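Local coordinates for transglutaminase-like domain-containing protein (Streptococcus suis, PDB 4XZ7), which probably acts as a transglutaminase, forming isopeptide links between glutamine and lysine side chains, and serves as an antiphagocytic virulence factor, at residues V181-V186 and D252-T257; L17-F22 and E54-F59. One frame throughout, in Å; residues are numbered along the deposited sequence.

This chain is an N-terminal part of a much longer protein and includes its transglutaminase-like region. Both contacts bring short helical or turn segments together, with centres 32 Å apart and nearest atoms about 16 Å apart. Contact 1 (181-186 with 252-257) is buried near the middle of the chain, where the loop after helix 170-181 meets the transglutaminase-like region and the second subunit closes round it. An amide-to-carboxylate hydrogen bond, an amide beside a ring and a methyl at the ring edge share the work there. Contact 2 (17-22 with 54-59) is peripheral, joins two helices on the N-terminal mixed sheet, and rests on a single partly exposed tryptophan. They share no helix or strand.

Contact 1 of 2, residues V181-V186 and D252-T257; sequences VKNINV and DLFAVT
Asn183 reaches Asp252 through its amide: ND2 donates to OD2 at 3.1 Å, with an N-H...O angle of 147°. The carboxylate accepts on its syn lone pair, while the oxygen is tilted out of the amide plane. Alongside, the same amide slides past the Phe254 ring, Asn183 CG coming to 3.6 Å from Phe254 CD2 with the two planes 56° apart. Val186 meets that ring at its edge, CG2 lying 3.7 Å from Phe254 CZ, and Asn183 O also sits in the ring plane at the edge. Leu253 CG lies over one face of the ring. Behind these groups, Asp252 folds back on its own turn: with CG set between backbone N and carbonyl carbon (chi1 71°), OD1 accepts from Phe254 N at 2.9 Å and caps the approach to helix 255-259. Arg190 of helix 188-205 binds Asn183 OD1 and makes a cation-pi contact with Phe254. Tyr173 OH and Asn167 ND2 of the second subunit also hydrogen-bond to Asp252 OD2. This buried carboxylate thus has both oxygens engaged, which probably favours its charged form and ties the loop, the turn and the dimer partner together.

Contact 2 of 2, residues L17-F22 and E54-F59; sequences LNWEAF and EELEEF
Trp19 lays one face of its indole against the backbone and side chains of Leu56 and Glu57, and nearly all of the contact hangs on that ring. The tight part is over the middle of the indole. Glu57 CA stands 3.8 Å from the centroid of the five-membered ring, just 6° off its normal, a CH-pi contact in which the helix backbone itself faces the aromatic surface. Toward the six-membered ring, Leu56 takes over: its CB packs 3.4 Å from Trp19 CZ3 and 3.6 Å from Trp19 CH2, with the leucine crossing the indole at about a right angle. Trp19 holds CG opposite its backbone N (chi1 171°), an extended setting that carries the ring across to helix 53-59.

The other margin is the solvent side. Glu57 is exposed; its CB stays over the same face, CG passes the rim at a similar height, and the chain, bent at chi2, carries the carboxylate further out, with Glu57 OE2 3.3 Å from Trp19 NE1. Tilted 35° to the indole, the carboxylate sits above and outside the NE1-CD1 rim, Glu57 CD lying 3.6 Å from Trp19 CD1. The solvent margin is therefore polar, whereas the buried one is made of leucine carbon.

Asn18 starts helix 19-29 as its N-cap, OD1 accepting from Ala21 N at 3.3 Å in a nearly straight bond, and Trp19 follows as the first helical residue. Both helices pack on the N-terminal mixed sheet: Leu56 also touches Phe36 and Val38 of strand 36-40 and Ile82 of strand 79-86, while Phe65 of strand 63-68 meets Trp19 at an angle and stacks with Phe22. The indole thus bridges two helices that rest on a common sheet.

Contact 1 of 2, residues V181-V186 and D252-T257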
ATOM      1  N   VAL B 181      -5.504  -1.498   2.824  1.00 16.59           N
ATOM      2  CA  VAL B 181      -6.794  -2.127   2.471  1.00 17.89           C
ATOM      3  C   VAL B 181      -7.769  -2.329   3.640  1.00 16.50           C
ATOM      4  O   VAL B 181      -8.941  -2.585   3.413  1.00 20.52           O
ATOM      5  CB  VAL B 181      -6.625  -3.527   1.765  1.00 20.08           C
ATOM      6  CG1 VAL B 181      -5.855  -3.394   0.470  1.00 17.13           C
ATOM      7  CG2 VAL B 181      -5.981  -4.566   2.687  1.00 15.84           C
ATOM      8  N   LYS B 182      -7.316  -2.195   4.878  1.00 19.65           N
ATOM      9  CA  LYS B 182      -8.165  -2.579   6.013  1.00 22.65           C
ATOM     10  C   LYS B 182      -9.378  -1.653   6.207  1.00 24.90           C
ATOM     11  O   LYS B 182     -10.382  -2.049   6.803  1.00 23.06           O
ATOM     12  CB  LYS B 182      -7.325  -2.633   7.291  1.00 18.80           C
ATOM     13  CG  LYS B 182      -6.771  -1.279   7.745  1.00 19.87           C
ATOM     14  CD  LYS B 182      -5.843  -1.420   8.960  1.00 25.82           C
ATOM     15  CE  LYS B 182      -5.562  -0.055   9.611  1.00 28.01           C
ATOM     16  NZ  LYS B 182      -4.592  -0.128  10.729  1.00 31.91           N
ATOM     17  N   ASN B 183      -9.304  -0.440   5.669  1.00 22.32           N
ATOM     18  CA  ASN B 183     -10.411   0.515   5.793  1.00 22.52           C
ATOM     19  C   ASN B 183     -11.163   0.811   4.496  1.00 22.49           C
ATOM     20  O   ASN B 183     -12.023   1.701   4.450  1.00 18.69           O
ATOM     21  CB  ASN B 183      -9.890   1.828   6.376  1.00 23.66           C
ATOM     22  CG  ASN B 183      -9.540   1.714   7.850  1.00 23.37           C
ATOM     23  OD1 ASN B 183      -9.673   0.642   8.451  1.00 23.71           O
ATOM     24  ND2 ASN B 183      -9.087   2.819   8.439  1.00 22.16           N
ATOM     25  N   ILE B 184     -10.842   0.084   3.429  1.00 18.06           N
ATOM     26  CA  ILE B 184     -11.601   0.251   2.197  1.00 18.59           C
ATOM     27  C   ILE B 184     -12.301  -1.048   1.829  1.00 24.14           C
ATOM     28  O   ILE B 184     -12.193  -2.038   2.556  1.00 25.41           O
ATOM     29  CB  ILE B 184     -10.724   0.719   1.025  1.00 20.88           C
ATOM     30  CG1 ILE B 184      -9.551  -0.239   0.782  1.00 17.70           C
ATOM     31  CG2 ILE B 184     -10.249   2.134   1.270  1.00 18.07           C
ATOM     32  CD1 ILE B 184      -8.699   0.128  -0.456  1.00 17.72           C
ATOM     33  N   ASN B 185     -13.019  -1.044   0.705  1.00 23.54           N
ATOM     34  CA  ASN B 185     -13.969  -2.120   0.415  1.00 27.97           C
ATOM     35  C   ASN B 185     -14.855  -2.326   1.632  1.00 22.44           C
ATOM     36  O   ASN B 185     -15.104  -3.446   2.043  1.00 23.29           O
ATOM     37  CB  ASN B 185     -13.236  -3.422   0.050  1.00 29.89           C
ATOM     38  CG  ASN B 185     -12.122  -3.195  -0.947  1.00 29.14           C
ATOM     39  OD1 ASN B 185     -12.341  -2.635  -2.021  1.00 30.67           O
ATOM     40  ND2 ASN B 185     -10.913  -3.590  -0.580  1.00 30.99           N
ATOM     41  N   VAL B 186     -15.290  -1.223   2.235  1.00 25.10           N
ATOM     42  CA  VAL B 186     -16.101  -1.288   3.434  1.00 22.81           C
ATOM     43  C   VAL B 186     -17.409  -2.061   3.178  1.00 22.16           C
ATOM     44  O   VAL B 186     -18.067  -1.868   2.152  1.00 31.86           O
ATOM     45  CB  VAL B 186     -16.425   0.120   3.950  1.00 24.38           C
ATOM     46  CG1 VAL B 186     -17.472   0.048   5.077  1.00 25.71           C
ATOM     47  CG2 VAL B 186     -15.155   0.818   4.406  1.00 20.55           C
ATOM     48  N   ASP B 252     -10.530   9.412   7.992  1.00 21.70           N
ATOM     49  CA  ASP B 252     -11.693   8.676   7.513  1.00 19.22           C
ATOM     50  C   ASP B 252     -12.657   8.309   8.637  1.00 20.29           C
ATOM     51  O   ASP B 252     -12.414   8.596   9.811  1.00 19.91           O
ATOM     52  CB  ASP B 252     -11.292   7.416   6.713  1.00 18.80           C
ATOM     53  CG  ASP B 252     -10.694   6.291   7.562  1.00 22.86           C
ATOM     54  OD1 ASP B 252     -10.882   6.242   8.790  1.00 18.53           O
ATOM     55  OD2 ASP B 252     -10.038   5.411   6.963  1.00 17.91           O
ATOM     56  N   LEU B 253     -13.729   7.631   8.261  1.00 20.25           N
ATOM     57  CA  LEU B 253     -14.858   7.428   9.154  1.00 20.98           C
ATOM     58  C   LEU B 253     -14.535   6.536  10.344  1.00 21.78           C
ATOM     59  O   LEU B 253     -15.337   6.437  11.268  1.00 21.45           O
ATOM     60  CB  LEU B 253     -16.047   6.848   8.392  1.00 21.59           C
ATOM     61  CG  LEU B 253     -16.024   5.422   7.829  1.00 21.39           C
ATOM     62  CD1 LEU B 253     -17.456   5.037   7.392  1.00 22.30           C
ATOM     63  CD2 LEU B 253     -15.073   5.280   6.653  1.00 20.72           C
ATOM     64  N   PHE B 254     -13.363   5.904  10.329  1.00 22.97           N
ATOM     65  CA  PHE B 254     -12.988   4.979  11.399  1.00 19.89           C
ATOM     66  C   PHE B 254     -12.018   5.586  12.405  1.00 23.01           C
ATOM     67  O   PHE B 254     -11.676   4.961  13.410  1.00 22.85           O
ATOM     68  CB  PHE B 254     -12.366   3.727  10.805  1.00 19.34           C
ATOM     69  CG  PHE B 254     -13.261   3.018   9.832  1.00 19.68           C
ATOM     70  CD1 PHE B 254     -14.503   2.529  10.235  1.00 20.47           C
ATOM     71  CD2 PHE B 254     -12.867   2.832   8.527  1.00 19.31           C
ATOM     72  CE1 PHE B 254     -15.322   1.873   9.343  1.00 25.78           C
ATOM     73  CE2 PHE B 254     -13.689   2.167   7.632  1.00 21.91           C
ATOM     74  CZ  PHE B 254     -14.914   1.691   8.042  1.00 26.14           C
ATOM     75  N   ALA B 255     -11.575   6.803  12.125  1.00 19.59           N
ATOM     76  CA  ALA B 255     -10.489   7.399  12.876  1.00 19.07           C
ATOM     77  C   ALA B 255     -10.836   7.641  14.359  1.00 19.62           C
ATOM     78  O   ALA B 255     -10.083   7.232  15.241  1.00 19.40           O
ATOM     79  CB  ALA B 255     -10.059   8.689  12.219  1.00 18.92           C
ATOM     80  N   VAL B 256     -11.933   8.316  14.666  1.00 20.39           N
ATOM     81  CA  VAL B 256     -12.153   8.552  16.095  1.00 31.19           C
ATOM     82  C   VAL B 256     -12.864   7.363  16.737  1.00 31.04           C
ATOM     83  O   VAL B 256     -12.713   7.117  17.930  1.00 31.69           O
ATOM     84  CB  VAL B 256     -12.902   9.897  16.388  1.00 31.32           C
ATOM     85  CG1 VAL B 256     -13.156  10.696  15.129  1.00 27.12           C
ATOM     86  CG2 VAL B 256     -14.154   9.712  17.271  1.00 24.82           C
ATOM     87  N   THR B 257     -13.572   6.580  15.932  1.00 29.06           N
ATOM     88  CA  THR B 257     -14.384   5.496  16.468  1.00 28.94           C
ATOM     89  C   THR B 257     -13.580   4.227  16.757  1.00 28.18           C
ATOM     90  O   THR B 257     -13.629   3.709  17.861  1.00 27.38           O
ATOM     91  CB  THR B 257     -15.534   5.155  15.515  1.00 31.05           C
ATOM     92  OG1 THR B 257     -15.061   5.159  14.159  1.00 26.66           O
ATOM     93  CG2 THR B 257     -16.657   6.169  15.671  1.00 25.85           C
TER

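Contact 2 of 2, residues L17-F22 and E54-F59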
ATOM      1  N   LEU B  17      -0.526 -33.794   4.395  1.00 39.41           N
ATOM      2  CA  LEU B  17      -1.982 -33.925   4.278  1.00 34.10           C
ATOM      3  C   LEU B  17      -2.675 -32.598   4.523  1.00 33.89           C
ATOM      4  O   LEU B  17      -2.087 -31.685   5.083  1.00 39.38           O
ATOM      5  CB  LEU B  17      -2.516 -34.962   5.265  1.00 31.22           C
ATOM      6  CG  LEU B  17      -1.856 -36.335   5.370  1.00 33.14           C
ATOM      7  CD1 LEU B  17      -2.596 -37.159   6.401  1.00 33.00           C
ATOM      8  CD2 LEU B  17      -1.872 -37.041   4.035  1.00 38.36           C
ATOM      9  N   ASN B  18      -3.934 -32.477   4.113  1.00 32.13           N
ATOM     10  CA  ASN B  18      -4.685 -31.274   4.453  1.00 32.74           C
ATOM     11  C   ASN B  18      -5.520 -31.540   5.684  1.00 27.37           C
ATOM     12  O   ASN B  18      -5.515 -32.657   6.207  1.00 23.40           O
ATOM     13  CB  ASN B  18      -5.573 -30.809   3.298  1.00 39.97           C
ATOM     14  CG  ASN B  18      -6.542 -31.877   2.825  1.00 45.15           C
ATOM     15  OD1 ASN B  18      -6.780 -32.881   3.504  1.00 45.17           O
ATOM     16  ND2 ASN B  18      -7.112 -31.660   1.645  1.00 48.54           N
ATOM     17  N   TRP B  19      -6.249 -30.526   6.134  1.00 32.03           N
ATOM     18  CA  TRP B  19      -6.965 -30.641   7.392  1.00 34.31           C
ATOM     19  C   TRP B  19      -7.947 -31.807   7.421  1.00 43.21           C
ATOM     20  O   TRP B  19      -8.100 -32.448   8.448  1.00 47.82           O
ATOM     21  CB  TRP B  19      -7.711 -29.355   7.735  1.00 30.67           C
ATOM     22  CG  TRP B  19      -8.603 -29.599   8.903  1.00 41.91           C
ATOM     23  CD1 TRP B  19      -9.964 -29.567   8.916  1.00 49.70           C
ATOM     24  CD2 TRP B  19      -8.195 -29.996  10.223  1.00 37.67           C
ATOM     25  NE1 TRP B  19     -10.431 -29.887  10.171  1.00 51.59           N
ATOM     26  CE2 TRP B  19      -9.365 -30.156  10.990  1.00 43.72           C
ATOM     27  CE3 TRP B  19      -6.951 -30.211  10.832  1.00 33.70           C
ATOM     28  CZ2 TRP B  19      -9.332 -30.524  12.338  1.00 37.32           C
ATOM     29  CZ3 TRP B  19      -6.918 -30.579  12.165  1.00 34.72           C
ATOM     30  CH2 TRP B  19      -8.102 -30.731  12.906  1.00 33.36           C
ATOM     31  N   GLU B  20      -8.606 -32.092   6.305  1.00 43.62           N
ATOM     32  CA  GLU B  20      -9.620 -33.150   6.271  1.00 37.20           C
ATOM     33  C   GLU B  20      -9.019 -34.532   6.580  1.00 37.93           C
ATOM     34  O   GLU B  20      -9.424 -35.237   7.542  1.00 43.62           O
ATOM     35  CB  GLU B  20     -10.303 -33.138   4.895  1.00 44.83           C
ATOM     36  CG  GLU B  20     -11.432 -34.127   4.689  1.00 55.68           C
ATOM     37  CD  GLU B  20     -12.051 -34.012   3.294  1.00 66.06           C
ATOM     38  OE1 GLU B  20     -12.824 -34.916   2.903  1.00 69.22           O
ATOM     39  OE2 GLU B  20     -11.762 -33.018   2.587  1.00 66.74           O
ATOM     40  N   ALA B  21      -8.031 -34.905   5.769  1.00 34.54           N
ATOM     41  CA  ALA B  21      -7.310 -36.164   5.938  1.00 37.81           C
ATOM     42  C   ALA B  21      -6.601 -36.238   7.301  1.00 33.17           C
ATOM     43  O   ALA B  21      -6.711 -37.245   8.047  1.00 41.90           O
ATOM     44  CB  ALA B  21      -6.303 -36.339   4.802  1.00 32.54           C
ATOM     45  N   PHE B  22      -5.890 -35.166   7.632  1.00 30.89           N
ATOM     46  CA  PHE B  22      -5.152 -35.128   8.892  1.00 28.23           C
ATOM     47  C   PHE B  22      -6.093 -35.327  10.073  1.00 29.02           C
ATOM     48  O   PHE B  22      -5.815 -36.127  10.962  1.00 30.89           O
ATOM     49  CB  PHE B  22      -4.394 -33.813   9.067  1.00 25.46           C
ATOM     50  CG  PHE B  22      -3.454 -33.822  10.237  1.00 26.95           C
ATOM     51  CD1 PHE B  22      -2.218 -34.454  10.142  1.00 29.97           C
ATOM     52  CD2 PHE B  22      -3.804 -33.215  11.439  1.00 30.41           C
ATOM     53  CE1 PHE B  22      -1.335 -34.462  11.221  1.00 32.62           C
ATOM     54  CE2 PHE B  22      -2.921 -33.223  12.528  1.00 24.78           C
ATOM     55  CZ  PHE B  22      -1.689 -33.852  12.411  1.00 22.85           C
ATOM     56  N   GLU B  54     -10.696 -26.824  16.338  1.00 35.08           N
ATOM     57  CA  GLU B  54     -11.262 -25.736  15.537  1.00 32.25           C
ATOM     58  C   GLU B  54     -10.167 -24.797  15.054  1.00 31.27           C
ATOM     59  O   GLU B  54     -10.136 -24.390  13.882  1.00 39.35           O
ATOM     60  CB  GLU B  54     -12.321 -24.971  16.340  1.00 32.33           C
ATOM     61  CG  GLU B  54     -13.463 -25.883  16.801  1.00 46.37           C
ATOM     62  CD  GLU B  54     -14.703 -25.124  17.237  1.00 61.49           C
ATOM     63  OE1 GLU B  54     -14.610 -23.899  17.482  1.00 64.92           O
ATOM     64  OE2 GLU B  54     -15.780 -25.758  17.329  1.00 72.50           O
ATOM     65  N   GLU B  55      -9.255 -24.470  15.961  1.00 27.03           N
ATOM     66  CA  GLU B  55      -8.107 -23.643  15.619  1.00 26.14           C
ATOM     67  C   GLU B  55      -7.140 -24.376  14.682  1.00 24.93           C
ATOM     68  O   GLU B  55      -6.494 -23.761  13.838  1.00 34.13           O
ATOM     69  CB  GLU B  55      -7.410 -23.193  16.898  1.00 33.48           C
ATOM     70  CG  GLU B  55      -8.270 -22.216  17.720  1.00 41.17           C
ATOM     71  CD  GLU B  55      -7.827 -22.084  19.163  1.00 46.29           C
ATOM     72  OE1 GLU B  55      -8.090 -21.025  19.776  1.00 51.37           O
ATOM     73  OE2 GLU B  55      -7.237 -23.045  19.698  1.00 43.12           O
ATOM     74  N   LEU B  56      -7.031 -25.691  14.837  1.00 25.42           N
ATOM     75  CA  LEU B  56      -6.270 -26.498  13.882  1.00 25.84           C
ATOM     76  C   LEU B  56      -6.851 -26.310  12.489  1.00 28.93           C
ATOM     77  O   LEU B  56      -6.131 -25.963  11.537  1.00 29.08           O
ATOM     78  CB  LEU B  56      -6.288 -27.976  14.278  1.00 22.70           C
ATOM     79  CG  LEU B  56      -5.392 -28.245  15.493  1.00 30.89           C
ATOM     80  CD1 LEU B  56      -5.488 -29.691  15.981  1.00 23.56           C
ATOM     81  CD2 LEU B  56      -3.943 -27.861  15.174  1.00 26.52           C
ATOM     82  N   GLU B  57      -8.166 -26.507  12.393  1.00 25.47           N
ATOM     83  CA  GLU B  57      -8.881 -26.345  11.122  1.00 35.21           C
ATOM     84  C   GLU B  57      -8.586 -24.979  10.513  1.00 28.01           C
ATOM     85  O   GLU B  57      -8.296 -24.875   9.319  1.00 25.70           O
ATOM     86  CB  GLU B  57     -10.395 -26.525  11.312  1.00 40.93           C
ATOM     87  CG  GLU B  57     -11.194 -26.308  10.035  1.00 46.45           C
ATOM     88  CD  GLU B  57     -12.459 -27.151   9.979  1.00 53.78           C
ATOM     89  OE1 GLU B  57     -13.093 -27.196   8.904  1.00 59.56           O
ATOM     90  OE2 GLU B  57     -12.819 -27.781  10.998  1.00 59.78           O
ATOM     91  N   GLU B  58      -8.615 -23.941  11.347  1.00 27.21           N
ATOM     92  CA  GLU B  58      -8.284 -22.606  10.865  1.00 33.38           C
ATOM     93  C   GLU B  58      -6.836 -22.530  10.361  1.00 35.40           C
ATOM     94  O   GLU B  58      -6.554 -21.862   9.364  1.00 35.91           O
ATOM     95  CB  GLU B  58      -8.527 -21.572  11.966  1.00 41.17           C
ATOM     96  CG  GLU B  58      -8.516 -20.131  11.480  1.00 52.58           C
ATOM     97  CD  GLU B  58      -9.643 -19.823  10.490  1.00 59.36           C
ATOM     98  OE1 GLU B  58      -9.562 -18.777   9.810  1.00 57.98           O
ATOM     99  OE2 GLU B  58     -10.609 -20.620  10.394  1.00 61.74           O
ATOM    100  N   PHE B  59      -5.918 -23.224  11.030  1.00 34.10           N
ATOM    101  CA  PHE B  59      -4.534 -23.251  10.544  1.00 29.92           C
ATOM    102  C   PHE B  59      -4.468 -23.934   9.175  1.00 29.27           C
ATOM    103  O   PHE B  59      -3.586 -23.638   8.364  1.00 31.50           O
ATOM    104  CB  PHE B  59      -3.606 -23.976  11.528  1.00 26.08           C
ATOM    105  CG  PHE B  59      -3.348 -23.227  12.802  1.00 18.93           C
ATOM    106  CD1 PHE B  59      -3.217 -21.837  12.811  1.00 18.39           C
ATOM    107  CD2 PHE B  59      -3.240 -23.916  14.004  1.00 25.05           C
ATOM    108  CE1 PHE B  59      -2.991 -21.147  14.003  1.00 20.21           C
ATOM    109  CE2 PHE B  59      -2.997 -23.224  15.211  1.00 30.24           C
ATOM    110  CZ  PHE B  59      -2.880 -21.843  15.207  1.00 22.49           C
TER